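Local coordinates for protein aromatic amino acid aminotransferase I (Candida albicans WO-1, PDB 6HNU) that probably transfers the amino group of aromatic amino acids to 2-oxoglutarate, using pyridoxal 5'-phosphate as cofactor, at residues D296-S299 with K300-P304. Numbering follows the deposited sequence.
Sequences DSFS and KVLAP. With PLP (pyridoxal-5'-phosphate), chain I.
Phe-298 and Leu-302 meet where the chain closes into a tight turn after a strand. Backbone bonds come first. Phe-298 O accepts from Leu-302 N at 2.8 Å, nearly straight and in the carbonyl plane. Val-301 N bonds to Phe-298 O from above that plane, at 3.1 Å. Ala-303 N adds a weak bond to it. One buried carbonyl oxygen thus gathers the loop. A water links the two segments, donating to Ser-297 O and accepting from Lys-300 N.

The apolar contact is a CH-pi pair. Leu-302 CD1 lies over one face of the Phe-298 ring, 4.1 Å from its centroid. The leucine runs alongside the ring, and its CD1 comes closest to ring atom CD1.

Ser-297, Ser-299 and Lys-300 serve the cofactor. The chi1 of Ser-297 (-176°) swings OG away from its own backbone N, to where it donates to PLP O1P. Ser-297 OG also accepts from Ser-299 N at 3.0 Å, which makes an ST turn. Ser-299 OG donates to PLP O2P at 2.7 Å. Two hydroxyls of one turn therefore hold two phosphate oxygens. Arg-307 is also hydrogen-bonded to PLP. The Lys-300 chain bends at chi2 (-58°) and then runs out straight to the cofactor. Its NZ is hydrogen-bonded to Tyr-105 OH of the second subunit. Lys-300 probably corresponds to the lysine that forms the internal Schiff base in class-I PLP-dependent aminotransferases.

The turn leaves strand 292-297 of the mixed sheet and leads toward strand 309-314. Helices 112-126 and 334-377 pack on Phe-298, and Leu-302, Ala-303 and Pro-304 pack against the second subunit.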
loop_
_atom_site.group_PDB
_atom_site.type_symbol
_atom_site.label_atom_id
_atom_site.label_comp_id
_atom_site.label_asym_id
_atom_site.label_seq_id
_atom_site.Cartn_x
_atom_site.Cartn_y
_atom_site.Cartn_z
ATOM N N ASP B 296 9.195 -9.597 6.426
ATOM C CA ASP B 296 9.328 -9.094 7.817
ATOM C C ASP B 296 8.405 -7.921 8.081
ATOM O O ASP B 296 8.196 -7.082 7.179
ATOM C CB ASP B 296 10.767 -8.618 8.085
ATOM C CG ASP B 296 11.714 -9.718 8.506
ATOM O OD1 ASP B 296 11.363 -10.437 9.455
ATOM O OD2 ASP B 296 12.848 -9.786 7.947
ATOM N N SER B 297 7.850 -7.829 9.295
ATOM C CA SER B 297 6.871 -6.780 9.619
ATOM C C SER B 297 7.113 -6.242 11.032
ATOM O O SER B 297 7.474 -7.026 11.915
ATOM C CB SER B 297 5.485 -7.331 9.548
ATOM O OG SER B 297 4.547 -6.302 9.762
ATOM N N PHE B 298 6.788 -4.983 11.244
ATOM C CA PHE B 298 6.719 -4.371 12.600
ATOM C C PHE B 298 5.360 -4.595 13.267
ATOM O O PHE B 298 5.184 -4.205 14.433
ATOM C CB PHE B 298 6.983 -2.881 12.505
ATOM C CG PHE B 298 8.426 -2.564 12.263
ATOM C CD1 PHE B 298 9.415 -3.078 13.087
ATOM C CD2 PHE B 298 8.786 -1.721 11.225
ATOM C CE1 PHE B 298 10.737 -2.701 12.916
ATOM C CE2 PHE B 298 10.115 -1.388 11.026
ATOM C CZ PHE B 298 11.089 -1.922 11.835
ATOM N N SER B 299 4.403 -5.217 12.579
ATOM C CA SER B 299 2.996 -5.248 13.061
ATOM C C SER B 299 2.883 -5.873 14.445
ATOM O O SER B 299 2.139 -5.291 15.256
ATOM C CB SER B 299 2.063 -5.898 12.053
ATOM O OG SER B 299 1.959 -5.051 10.938
ATOM N N LYS B 300 3.545 -6.996 14.716
ATOM C CA LYS B 300 3.360 -7.741 15.981
ATOM C C LYS B 300 4.414 -7.313 17.009
ATOM O O LYS B 300 4.375 -7.838 18.147
ATOM C CB LYS B 300 3.484 -9.249 15.799
ATOM C CG LYS B 300 2.840 -9.842 14.565
ATOM C CD LYS B 300 1.395 -9.579 14.443
ATOM C CE LYS B 300 0.896 -10.178 13.142
ATOM N NZ LYS B 300 -0.566 -10.031 12.991
ATOM N N VAL B 301 5.325 -6.409 16.615
ATOM C CA VAL B 301 6.491 -5.979 17.440
ATOM C C VAL B 301 6.265 -4.547 17.929
ATOM O O VAL B 301 6.422 -4.287 19.146
ATOM C CB VAL B 301 7.819 -6.135 16.684
ATOM C CG1 VAL B 301 8.951 -5.508 17.469
ATOM C CG2 VAL B 301 8.120 -7.592 16.358
ATOM N N LEU B 302 5.897 -3.625 17.047
ATOM C CA LEU B 302 5.634 -2.227 17.427
ATOM C C LEU B 302 4.123 -1.994 17.387
ATOM O O LEU B 302 3.512 -1.896 18.484
ATOM C CB LEU B 302 6.418 -1.302 16.488
ATOM C CG LEU B 302 7.939 -1.453 16.489
ATOM C CD1 LEU B 302 8.555 -0.414 15.566
ATOM C CD2 LEU B 302 8.560 -1.341 17.888
ATOM N N ALA B 303 3.507 -1.928 16.202
ATOM C CA ALA B 303 2.037 -1.756 16.082
ATOM C C ALA B 303 1.608 -2.063 14.648
ATOM O O ALA B 303 2.305 -1.700 13.711
ATOM C CB ALA B 303 1.631 -0.360 16.493
ATOM N N PRO B 304 0.444 -2.699 14.434
ATOM C CA PRO B 304 -0.046 -2.945 13.075
ATOM C C PRO B 304 -0.193 -1.684 12.208
ATOM O O PRO B 304 0.017 -1.756 10.985
ATOM C CB PRO B 304 -1.422 -3.595 13.308
ATOM C CG PRO B 304 -1.357 -4.183 14.702
ATOM C CD PRO B 304 -0.447 -3.259 15.477
HETATM N N1 PLP I . 1.022 -12.953 7.510
HETATM C C2 PLP I . 0.509 -13.784 8.421
HETATM C C2A PLP I . 0.756 -15.244 8.275
HETATM C C3 PLP I . -0.250 -13.309 9.488
HETATM O O3 PLP I . -0.804 -14.220 10.345
HETATM C C4 PLP I . -0.490 -11.923 9.589
HETATM C C4A PLP I . -1.310 -11.406 10.682
HETATM C C5 PLP I . 0.088 -11.063 8.646
HETATM C C6 PLP I . 0.806 -11.625 7.621
HETATM C C5A PLP I . -0.187 -9.579 8.651
HETATM O O4P PLP I . 1.043 -8.823 8.482
HETATM P P PLP I . 1.099 -7.285 8.314
HETATM O O1P PLP I . 2.593 -7.053 8.340
HETATM O O2P PLP I . 0.332 -6.675 9.520
HETATM O O3P PLP I . 0.438 -6.938 6.982
HETATM O O HOH W 1 5.384 -8.302 13.215
#